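Long-range contacts in spectinomycin 9-adenylyltransferase (Enterococcus faecalis, PDB 6SXJ), which transfers the AMP group of ATP to the 9-hydroxyl of spectinomycin, which makes the bacterium resistant to that antibiotic but not to streptomycin: residues Glu181-Ile185 against Trp236-Val241; Lys203-Asn208 against Val226-Leu230; Glu217-Ile222 against Leu243-Leu248. All coordinates share one frame; numbering follows the deposited sequence.

Contact 1: Glu181-Ile185 against Trp236-Val241; sequences ETNSI and WTNENV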
loop_
_atom_site.group_PDB
_atom_site.type_symbol
_atom_site.label_atom_id
_atom_site.label_comp_id
_atom_site.label_asym_id
_atom_site.label_seq_id
_atom_site.Cartn_x
_atom_site.Cartn_y
_atom_site.Cartn_z
ATOM N N GLU A 181 0.237 -16.603 -0.008
ATOM C CA GLU A 181 1.595 -16.906 0.442
ATOM C C GLU A 181 2.600 -15.909 -0.109
ATOM O O GLU A 181 3.401 -15.339 0.642
ATOM C CB GLU A 181 1.990 -18.319 0.017
ATOM C CG GLU A 181 1.291 -19.418 0.772
ATOM C CD GLU A 181 -0.076 -19.714 0.205
ATOM O OE1 GLU A 181 -0.620 -18.845 -0.509
ATOM O OE2 GLU A 181 -0.610 -20.807 0.476
ATOM N N THR A 182 2.586 -15.698 -1.428
ATOM C CA THR A 182 3.599 -14.856 -2.053
ATOM C C THR A 182 3.621 -13.464 -1.432
ATOM O O THR A 182 4.694 -12.915 -1.153
ATOM C CB THR A 182 3.357 -14.772 -3.564
ATOM O OG1 THR A 182 3.187 -16.092 -4.102
ATOM C CG2 THR A 182 4.536 -14.099 -4.244
ATOM N N ASN A 183 2.445 -12.870 -1.226
ATOM C CA ASN A 183 2.398 -11.550 -0.605
ATOM C C ASN A 183 3.059 -11.580 0.769
ATOM O O ASN A 183 3.917 -10.743 1.080
ATOM C CB ASN A 183 0.949 -11.067 -0.492
ATOM C CG ASN A 183 0.160 -11.283 -1.766
ATOM O OD1 ASN A 183 0.206 -12.361 -2.361
ATOM N ND2 ASN A 183 -0.573 -10.261 -2.190
ATOM N N SER A 184 2.687 -12.559 1.597
ATOM C CA SER A 184 3.152 -12.585 2.979
ATOM C C SER A 184 4.666 -12.748 3.053
ATOM O O SER A 184 5.344 -12.040 3.807
ATOM C CB SER A 184 2.443 -13.710 3.735
ATOM O OG SER A 184 1.099 -13.360 4.018
ATOM N N ILE A 185 5.217 -13.677 2.270
ATOM C CA ILE A 185 6.662 -13.891 2.288
ATOM C C ILE A 185 7.391 -12.602 1.936
ATOM O O ILE A 185 8.297 -12.159 2.652
ATOM C CB ILE A 185 7.053 -15.024 1.323
ATOM C CG1 ILE A 185 6.453 -16.353 1.770
ATOM C CG2 ILE A 185 8.565 -15.136 1.231
ATOM C CD1 ILE A 185 6.780 -17.508 0.848
ATOM N N TRP A 236 1.504 -23.499 -4.119
ATOM C CA TRP A 236 2.258 -23.698 -2.890
ATOM C C TRP A 236 1.786 -24.896 -2.075
ATOM O O TRP A 236 2.276 -25.091 -0.957
ATOM C CB TRP A 236 2.162 -22.451 -2.009
ATOM C CG TRP A 236 2.620 -21.176 -2.640
ATOM C CD1 TRP A 236 1.861 -20.292 -3.353
ATOM C CD2 TRP A 236 3.937 -20.624 -2.587
ATOM N NE1 TRP A 236 2.628 -19.227 -3.752
ATOM C CE2 TRP A 236 3.909 -19.407 -3.297
ATOM C CE3 TRP A 236 5.142 -21.041 -2.013
ATOM C CZ2 TRP A 236 5.034 -18.604 -3.445
ATOM C CZ3 TRP A 236 6.257 -20.245 -2.164
ATOM C CH2 TRP A 236 6.198 -19.041 -2.874
ATOM N N THR A 237 0.853 -25.697 -2.592
ATOM C CA THR A 237 0.173 -26.675 -1.752
ATOM C C THR A 237 1.113 -27.723 -1.168
ATOM O O THR A 237 0.712 -28.427 -0.235
ATOM C CB THR A 237 -0.941 -27.363 -2.547
ATOM O OG1 THR A 237 -0.408 -27.900 -3.763
ATOM C CG2 THR A 237 -2.049 -26.369 -2.875
ATOM N N ASN A 238 2.345 -27.838 -1.671
ATOM C CA ASN A 238 3.314 -28.774 -1.119
ATOM C C ASN A 238 4.593 -28.114 -0.622
ATOM O O ASN A 238 5.413 -28.796 0.005
ATOM C CB ASN A 238 3.682 -29.844 -2.159
ATOM C CG ASN A 238 2.659 -30.959 -2.230
ATOM O OD1 ASN A 238 1.645 -30.840 -2.917
ATOM N ND2 ASN A 238 2.917 -32.047 -1.514
ATOM N N GLU A 239 4.791 -26.825 -0.881
ATOM C CA GLU A 239 5.916 -26.113 -0.296
ATOM C C GLU A 239 5.673 -25.896 1.194
ATOM O O GLU A 239 4.535 -25.737 1.643
ATOM C CB GLU A 239 6.123 -24.768 -0.990
ATOM C CG GLU A 239 6.452 -24.872 -2.470
ATOM C CD GLU A 239 7.841 -25.422 -2.722
ATOM O OE1 GLU A 239 8.806 -24.907 -2.113
ATOM O OE2 GLU A 239 7.968 -26.364 -3.533
ATOM N N ASN A 240 6.762 -25.900 1.962
ATOM C CA ASN A 240 6.694 -25.708 3.411
ATOM C C ASN A 240 6.841 -24.220 3.733
ATOM O O ASN A 240 7.868 -23.739 4.217
ATOM C CB ASN A 240 7.759 -26.548 4.104
ATOM C CG ASN A 240 7.398 -28.015 4.142
ATOM O OD1 ASN A 240 6.225 -28.374 4.279
ATOM N ND2 ASN A 240 8.400 -28.873 4.013
ATOM N N VAL A 241 5.764 -23.484 3.442
ATOM C CA VAL A 241 5.778 -22.040 3.644
ATOM C C VAL A 241 5.874 -21.700 5.123
ATOM O O VAL A 241 6.396 -20.641 5.495
ATOM C CB VAL A 241 4.523 -21.410 3.009
ATOM C CG1 VAL A 241 4.476 -19.918 3.294
ATOM C CG2 VAL A 241 4.489 -21.679 1.506
#
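Glu181 lies over one face of the Trp236 indole. Glu181 CB sits 3.8 Å from the centroid of the five-membered ring of Trp236, a CH-pi contact made from almost straight above the ring. The two side chains run past each other in opposite directions. Glu181 bends at chi2 (83°), which turns its carboxylate alongside the CD1 and CB margin of Trp236, and the carboxylate and ring planes end 12° apart. Thr182 comes to the edge of the same indole, crossing it at about a right angle. Trp236 NE1 donates a weak hydrogen bond to Thr182 OG1, 3.2 Å long and bent to 125° at the hydrogen. OG1 also bonds to Ser228 OG on helix 216-229, so this buried hydroxyl links two parts of the domain. Farther along the indole, Ile185 CD1 meets the six-membered ring obliquely, 4.1 Å from Trp236 CH2. Ile185 CD1 also lies 4.1 Å from Val241 CG1, while Val241 CG2 packs against Glu181 CG at 4.0 Å. Ala225 of helix 216-229 also touches Trp236 and Thr182. The contact thus joins the start of helix 181-196 to the loop before helix 241-253. Its chemistry is mainly apolar, with the aliphatic part of a glutamate used as packing surface. The bent N-H bond adds some direction, but the indole is probably placed chiefly by packing.

Contact 2: Lys203-Asn208 against Val226-Leu230; sequences KDIAGN and VRSYL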
loop_
_atom_site.group_PDB
_atom_site.type_symbol
_atom_site.label_atom_id
_atom_site.label_comp_id
_atom_site.label_asym_id
_atom_site.label_seq_id
_atom_site.Cartn_x
_atom_site.Cartn_y
_atom_site.Cartn_z
ATOM N N LYS A 203 8.546 -5.247 -3.459
ATOM C CA LYS A 203 8.553 -6.617 -2.960
ATOM C C LYS A 203 9.555 -7.479 -3.720
ATOM O O LYS A 203 10.414 -8.133 -3.116
ATOM C CB LYS A 203 7.151 -7.221 -3.066
ATOM C CG LYS A 203 6.060 -6.420 -2.387
ATOM C CD LYS A 203 4.684 -6.988 -2.726
ATOM C CE LYS A 203 3.930 -7.400 -1.473
ATOM N NZ LYS A 203 2.750 -8.258 -1.781
ATOM N N ASP A 204 9.455 -7.498 -5.053
ATOM C CA ASP A 204 10.296 -8.402 -5.829
ATOM C C ASP A 204 11.779 -8.109 -5.618
ATOM O O ASP A 204 12.594 -9.037 -5.612
ATOM C CB ASP A 204 9.928 -8.328 -7.316
ATOM C CG ASP A 204 9.768 -6.903 -7.818
ATOM O OD1 ASP A 204 10.460 -6.546 -8.792
ATOM O OD2 ASP A 204 8.946 -6.150 -7.253
ATOM N N ILE A 205 12.150 -6.846 -5.414
ATOM C CA ILE A 205 13.554 -6.536 -5.162
ATOM C C ILE A 205 13.925 -6.876 -3.726
ATOM O O ILE A 205 15.045 -7.324 -3.450
ATOM C CB ILE A 205 13.853 -5.060 -5.481
ATOM C CG1 ILE A 205 13.936 -4.843 -6.992
ATOM C CG2 ILE A 205 15.161 -4.626 -4.814
ATOM C CD1 ILE A 205 12.650 -5.132 -7.725
ATOM N N ALA A 206 13.003 -6.643 -2.785
ATOM C CA ALA A 206 13.243 -7.036 -1.402
ATOM C C ALA A 206 13.352 -8.550 -1.270
ATOM O O ALA A 206 14.112 -9.047 -0.432
ATOM C CB ALA A 206 12.131 -6.499 -0.499
ATOM N N GLY A 207 12.619 -9.295 -2.100
ATOM C CA GLY A 207 12.657 -10.747 -2.004
ATOM C C GLY A 207 14.017 -11.324 -2.344
ATOM O O GLY A 207 14.538 -12.184 -1.629
ATOM N N ASN A 208 14.607 -10.877 -3.453
ATOM C CA ASN A 208 15.928 -11.357 -3.837
ATOM C C ASN A 208 17.039 -10.774 -2.975
ATOM O O ASN A 208 18.106 -11.389 -2.869
ATOM C CB ASN A 208 16.190 -11.042 -5.311
ATOM C CG ASN A 208 15.007 -11.396 -6.198
ATOM O OD1 ASN A 208 13.868 -11.057 -5.885
ATOM N ND2 ASN A 208 15.269 -12.089 -7.299
ATOM N N VAL A 226 9.053 -14.611 -5.617
ATOM C CA VAL A 226 9.300 -13.547 -6.590
ATOM C C VAL A 226 8.625 -13.881 -7.915
ATOM O O VAL A 226 7.906 -13.060 -8.495
ATOM C CB VAL A 226 10.813 -13.325 -6.772
ATOM C CG1 VAL A 226 11.071 -12.299 -7.870
ATOM C CG2 VAL A 226 11.449 -12.893 -5.460
ATOM N N ARG A 227 8.841 -15.104 -8.403
ATOM C CA ARG A 227 8.303 -15.498 -9.702
ATOM C C ARG A 227 6.786 -15.343 -9.746
ATOM O O ARG A 227 6.239 -14.738 -10.675
ATOM C CB ARG A 227 8.705 -16.942 -10.011
ATOM C CG ARG A 227 10.207 -17.162 -10.151
ATOM C CD ARG A 227 10.597 -18.621 -9.950
ATOM N NE ARG A 227 9.702 -19.548 -10.639
ATOM C CZ ARG A 227 9.885 -20.865 -10.695
ATOM N NH1 ARG A 227 10.935 -21.419 -10.104
ATOM N NH2 ARG A 227 9.016 -21.631 -11.345
ATOM N N SER A 228 6.085 -15.888 -8.746
ATOM C CA SER A 228 4.627 -15.796 -8.726
ATOM C C SER A 228 4.164 -14.343 -8.737
ATOM O O SER A 228 3.200 -13.995 -9.429
ATOM C CB SER A 228 4.077 -16.528 -7.501
ATOM O OG SER A 228 2.740 -16.147 -7.220
ATOM N N TYR A 229 4.851 -13.477 -7.983
ATOM C CA TYR A 229 4.514 -12.057 -7.978
ATOM C C TYR A 229 4.611 -11.456 -9.376
ATOM O O TYR A 229 3.892 -10.501 -9.694
ATOM C CB TYR A 229 5.431 -11.319 -6.995
ATOM C CG TYR A 229 5.306 -9.810 -7.017
ATOM C CD1 TYR A 229 4.172 -9.177 -6.520
ATOM C CD2 TYR A 229 6.327 -9.019 -7.528
ATOM C CE1 TYR A 229 4.056 -7.800 -6.541
ATOM C CE2 TYR A 229 6.221 -7.642 -7.556
ATOM C CZ TYR A 229 5.085 -7.038 -7.061
ATOM O OH TYR A 229 4.983 -5.666 -7.088
ATOM N N LEU A 230 5.480 -12.009 -10.226
ATOM C CA LEU A 230 5.614 -11.575 -11.609
ATOM C C LEU A 230 4.790 -12.430 -12.567
ATOM O O LEU A 230 5.061 -12.436 -13.773
ATOM C CB LEU A 230 7.086 -11.582 -12.022
ATOM C CG LEU A 230 8.065 -10.999 -11.001
ATOM C CD1 LEU A 230 9.467 -10.874 -11.590
ATOM C CD2 LEU A 230 7.581 -9.647 -10.495
#
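Asp204 and Tyr229 make the main side-chain contact here. Asp204 CB lies 3.7 Å from Tyr229 CD2, and the Asp204 carboxylate continues along the same side of the phenol, with OD2 3.1 Å from Tyr229 CE2. The carboxylate and ring planes are 28° apart, so the acid is tilted against the ring. This approach is oblique. Lys203 nears the ring at a different atom, on the same side of its plane, with Lys203 CD 4.0 Å from Tyr229 CE1. Its chain crosses the tyrosine at about a right angle. Leu230 adds an apolar contact, with Leu230 CD2 4.2 Å from Asp204 CB.

Val226 packs beside this group. Val226 CG1 lies 4.2 Å from Asp204 CB, and Val226 CG2 lies 4.2 Å from Gly207 CA. Gly207 has no side chain, which lets the valine come close to the helix backbone. The nearest CA atoms, those of Asp204 and Val226, are 5.3 Å apart.

Torsions set the two central groups. Tyr229 has CG opposite its own backbone N (chi1 173°), which carries the ring out toward helix 203-212. Asp204 holds CG between its backbone N and carbonyl carbon (chi1 46°), which turns the carboxylate toward Tyr229 CE2. Its OD1 makes a long, weak ion pair with Lys42, and Asn44 touches Tyr229, so residues from the nucleotidyltransferase domain border this contact.

Lys203 also packs on Asn183, Leu186 and Thr187 of helix 181-196, and Ala206 touches Leu193 there. The start of helix 203-212 therefore lies between helix 181-196 and the C-terminal end of helix 216-229.

Contact 3: Glu217-Ile222 against Leu243-Leu248; sequences EHRERI and LTINYL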
loop_
_atom_site.group_PDB
_atom_site.type_symbol
_atom_site.label_atom_id
_atom_site.label_comp_id
_atom_site.label_asym_id
_atom_site.label_seq_id
_atom_site.Cartn_x
_atom_site.Cartn_y
_atom_site.Cartn_z
ATOM N N GLU A 217 17.116 -23.412 2.041
ATOM C CA GLU A 217 15.721 -23.840 1.967
ATOM C C GLU A 217 14.782 -22.640 1.948
ATOM O O GLU A 217 13.791 -22.625 1.207
ATOM C CB GLU A 217 15.393 -24.771 3.138
ATOM C CG GLU A 217 15.288 -24.108 4.506
ATOM C CD GLU A 217 14.621 -25.024 5.538
ATOM O OE1 GLU A 217 15.118 -25.121 6.685
ATOM O OE2 GLU A 217 13.598 -25.652 5.192
ATOM N N HIS A 218 15.086 -21.620 2.751
ATOM C CA HIS A 218 14.258 -20.423 2.797
ATOM C C HIS A 218 14.475 -19.556 1.562
ATOM O O HIS A 218 13.515 -19.014 1.007
ATOM C CB HIS A 218 14.563 -19.631 4.069
ATOM C CG HIS A 218 14.267 -20.381 5.333
ATOM N ND1 HIS A 218 13.144 -21.166 5.490
ATOM C CD2 HIS A 218 14.948 -20.463 6.499
ATOM C CE1 HIS A 218 13.149 -21.702 6.696
ATOM N NE2 HIS A 218 14.233 -21.291 7.328
ATOM N N ARG A 219 15.725 -19.424 1.113
ATOM C CA ARG A 219 15.993 -18.698 -0.124
ATOM C C ARG A 219 15.245 -19.321 -1.297
ATOM O O ARG A 219 14.565 -18.623 -2.056
ATOM C CB ARG A 219 17.493 -18.680 -0.400
ATOM C CG ARG A 219 17.838 -18.474 -1.865
ATOM C CD ARG A 219 19.260 -17.981 -2.013
ATOM N NE ARG A 219 20.229 -19.074 -2.011
ATOM C CZ ARG A 219 21.195 -19.221 -1.109
ATOM N NH1 ARG A 219 21.327 -18.347 -0.117
ATOM N NH2 ARG A 219 22.029 -20.248 -1.201
ATOM N N GLU A 220 15.364 -20.639 -1.461
ATOM C CA GLU A 220 14.621 -21.329 -2.511
ATOM C C GLU A 220 13.155 -20.903 -2.515
ATOM O O GLU A 220 12.609 -20.530 -3.559
ATOM C CB GLU A 220 14.739 -22.847 -2.325
ATOM C CG GLU A 220 15.980 -23.480 -2.952
ATOM C CD GLU A 220 16.149 -24.951 -2.574
ATOM O OE1 GLU A 220 17.299 -25.379 -2.331
ATOM O OE2 GLU A 220 15.134 -25.680 -2.517
ATOM N N ARG A 221 12.501 -20.935 -1.347
ATOM C CA ARG A 221 11.079 -20.596 -1.294
ATOM C C ARG A 221 10.843 -19.104 -1.519
ATOM O O ARG A 221 9.837 -18.722 -2.133
ATOM C CB ARG A 221 10.482 -21.044 0.047
ATOM C CG ARG A 221 10.190 -22.545 0.125
ATOM C CD ARG A 221 9.424 -22.931 1.386
ATOM N NE ARG A 221 10.265 -22.929 2.582
ATOM C CZ ARG A 221 10.854 -24.011 3.091
ATOM N NH1 ARG A 221 10.703 -25.194 2.508
ATOM N NH2 ARG A 221 11.599 -23.914 4.184
ATOM N N ILE A 222 11.752 -18.250 -1.047
ATOM C CA ILE A 222 11.585 -16.814 -1.234
ATOM C C ILE A 222 11.665 -16.455 -2.712
ATOM O O ILE A 222 10.894 -15.622 -3.209
ATOM C CB ILE A 222 12.632 -16.044 -0.406
ATOM C CG1 ILE A 222 12.304 -16.152 1.090
ATOM C CG2 ILE A 222 12.684 -14.585 -0.852
ATOM C CD1 ILE A 222 13.279 -15.420 2.010
ATOM N N LEU A 243 7.761 -22.810 7.422
ATOM C CA LEU A 243 9.130 -22.693 7.920
ATOM C C LEU A 243 9.736 -21.340 7.581
ATOM O O LEU A 243 10.377 -20.700 8.424
ATOM C CB LEU A 243 9.985 -23.821 7.343
ATOM C CG LEU A 243 9.371 -25.206 7.533
ATOM C CD1 LEU A 243 10.211 -26.285 6.898
ATOM C CD2 LEU A 243 9.180 -25.476 9.020
ATOM N N THR A 244 9.564 -20.895 6.337
ATOM C CA THR A 244 10.151 -19.618 5.941
ATOM C C THR A 244 9.453 -18.456 6.633
ATOM O O THR A 244 10.105 -17.504 7.076
ATOM C CB THR A 244 10.085 -19.464 4.421
ATOM O OG1 THR A 244 10.883 -20.478 3.797
ATOM C CG2 THR A 244 10.592 -18.106 4.006
ATOM N N ILE A 245 8.121 -18.506 6.723
ATOM C CA ILE A 245 7.392 -17.501 7.495
ATOM C C ILE A 245 7.977 -17.406 8.898
ATOM O O ILE A 245 8.289 -16.315 9.396
ATOM C CB ILE A 245 5.890 -17.845 7.531
ATOM C CG1 ILE A 245 5.285 -17.760 6.125
ATOM C CG2 ILE A 245 5.147 -16.925 8.487
ATOM C CD1 ILE A 245 4.835 -16.366 5.735
ATOM N N ASN A 246 8.128 -18.558 9.561
ATOM C CA ASN A 246 8.734 -18.583 10.887
ATOM C C ASN A 246 10.133 -17.984 10.849
ATOM O O ASN A 246 10.480 -17.130 11.673
ATOM C CB ASN A 246 8.773 -20.018 11.416
ATOM C CG ASN A 246 7.395 -20.553 11.750
ATOM O OD1 ASN A 246 6.438 -19.786 11.890
ATOM N ND2 ASN A 246 7.282 -21.876 11.877
ATOM N N TYR A 247 10.943 -18.407 9.877
ATOM C CA TYR A 247 12.294 -17.871 9.754
ATOM C C TYR A 247 12.274 -16.355 9.590
ATOM O O TYR A 247 12.978 -15.628 10.302
ATOM C CB TYR A 247 13.007 -18.516 8.566
ATOM C CG TYR A 247 14.236 -17.743 8.143
ATOM C CD1 TYR A 247 15.394 -17.793 8.907
ATOM C CD2 TYR A 247 14.235 -16.946 6.998
ATOM C CE1 TYR A 247 16.518 -17.087 8.549
ATOM C CE2 TYR A 247 15.366 -16.236 6.626
ATOM C CZ TYR A 247 16.505 -16.312 7.410
ATOM O OH TYR A 247 17.644 -15.615 7.069
ATOM N N LEU A 248 11.485 -15.860 8.633
ATOM C CA LEU A 248 11.441 -14.424 8.383
ATOM C C LEU A 248 10.917 -13.668 9.594
ATOM O O LEU A 248 11.401 -12.575 9.913
ATOM C CB LEU A 248 10.570 -14.139 7.160
ATOM C CG LEU A 248 11.124 -14.693 5.846
ATOM C CD1 LEU A 248 10.144 -14.518 4.706
ATOM C CD2 LEU A 248 12.445 -14.002 5.558
#
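Chi1 of -62° in His218 and a similar torsion in Thr244 bring the imidazole and the threonine hydroxyl together. His218 ND1 and Thr244 OG1 are 2.9 Å apart and hydrogen bonded, and either could be the donor. Arg221 bends at chi3 (-75°) and points NE at the same oxygen. Arg221 NE lies 2.8 Å from Thr244 OG1 in a nearly straight bond, with OG1 close to the guanidinium plane. Two side chains of helix 216-229 thus grip one buried hydroxyl. Arg221 NH2 also forms a salt bridge with Glu217 OE2 at 2.8 Å, which further fixes the guanidinium.

The His218 ring is held on both faces. Glu217 CG covers one. Tyr247 CB covers the other in a CH-pi contact, 3.5 Å from the His218 ring centroid. The tyrosine ring is near parallel to the imidazole but slid aside, so overlap is slight. Tyr247 OH bonds to Ser214 and Arg251. Deeper in, Ile222 CD1 and Leu248 CD2 meet tip to tip at 3.9 Å, beside helix 181-196.

The short helix axes approach to 9.7 Å and cross at -107°. This is near-perpendicular helix packing with a polar cluster beside an apolar core, within the all-helical C-terminal domain of an aminoglycoside adenylyltransferase.

How the contacts relate
All three contacts lie in the helical C-terminal domain, on the same side of the chain's centre. Contact centres 1 and 3 are about 9 Å apart; contact 2 is about 13 Å from each. Along the chain the segments come in the order 181-185, 203-208, 217-222, 226-230, 236-241 and 243-248. Contact 1 spans contact 2, while contact 3 alternates with both. Helix 216-229 serves contact 3 with its earlier part and contact 2 with its end. Contacts 1 and 2 touch directly, and Gly207 packs on Ile222 between contacts 2 and 3. Together they tie four successive helices, 181-196 to 241-253, into one bundle beside the nucleotidyltransferase domain.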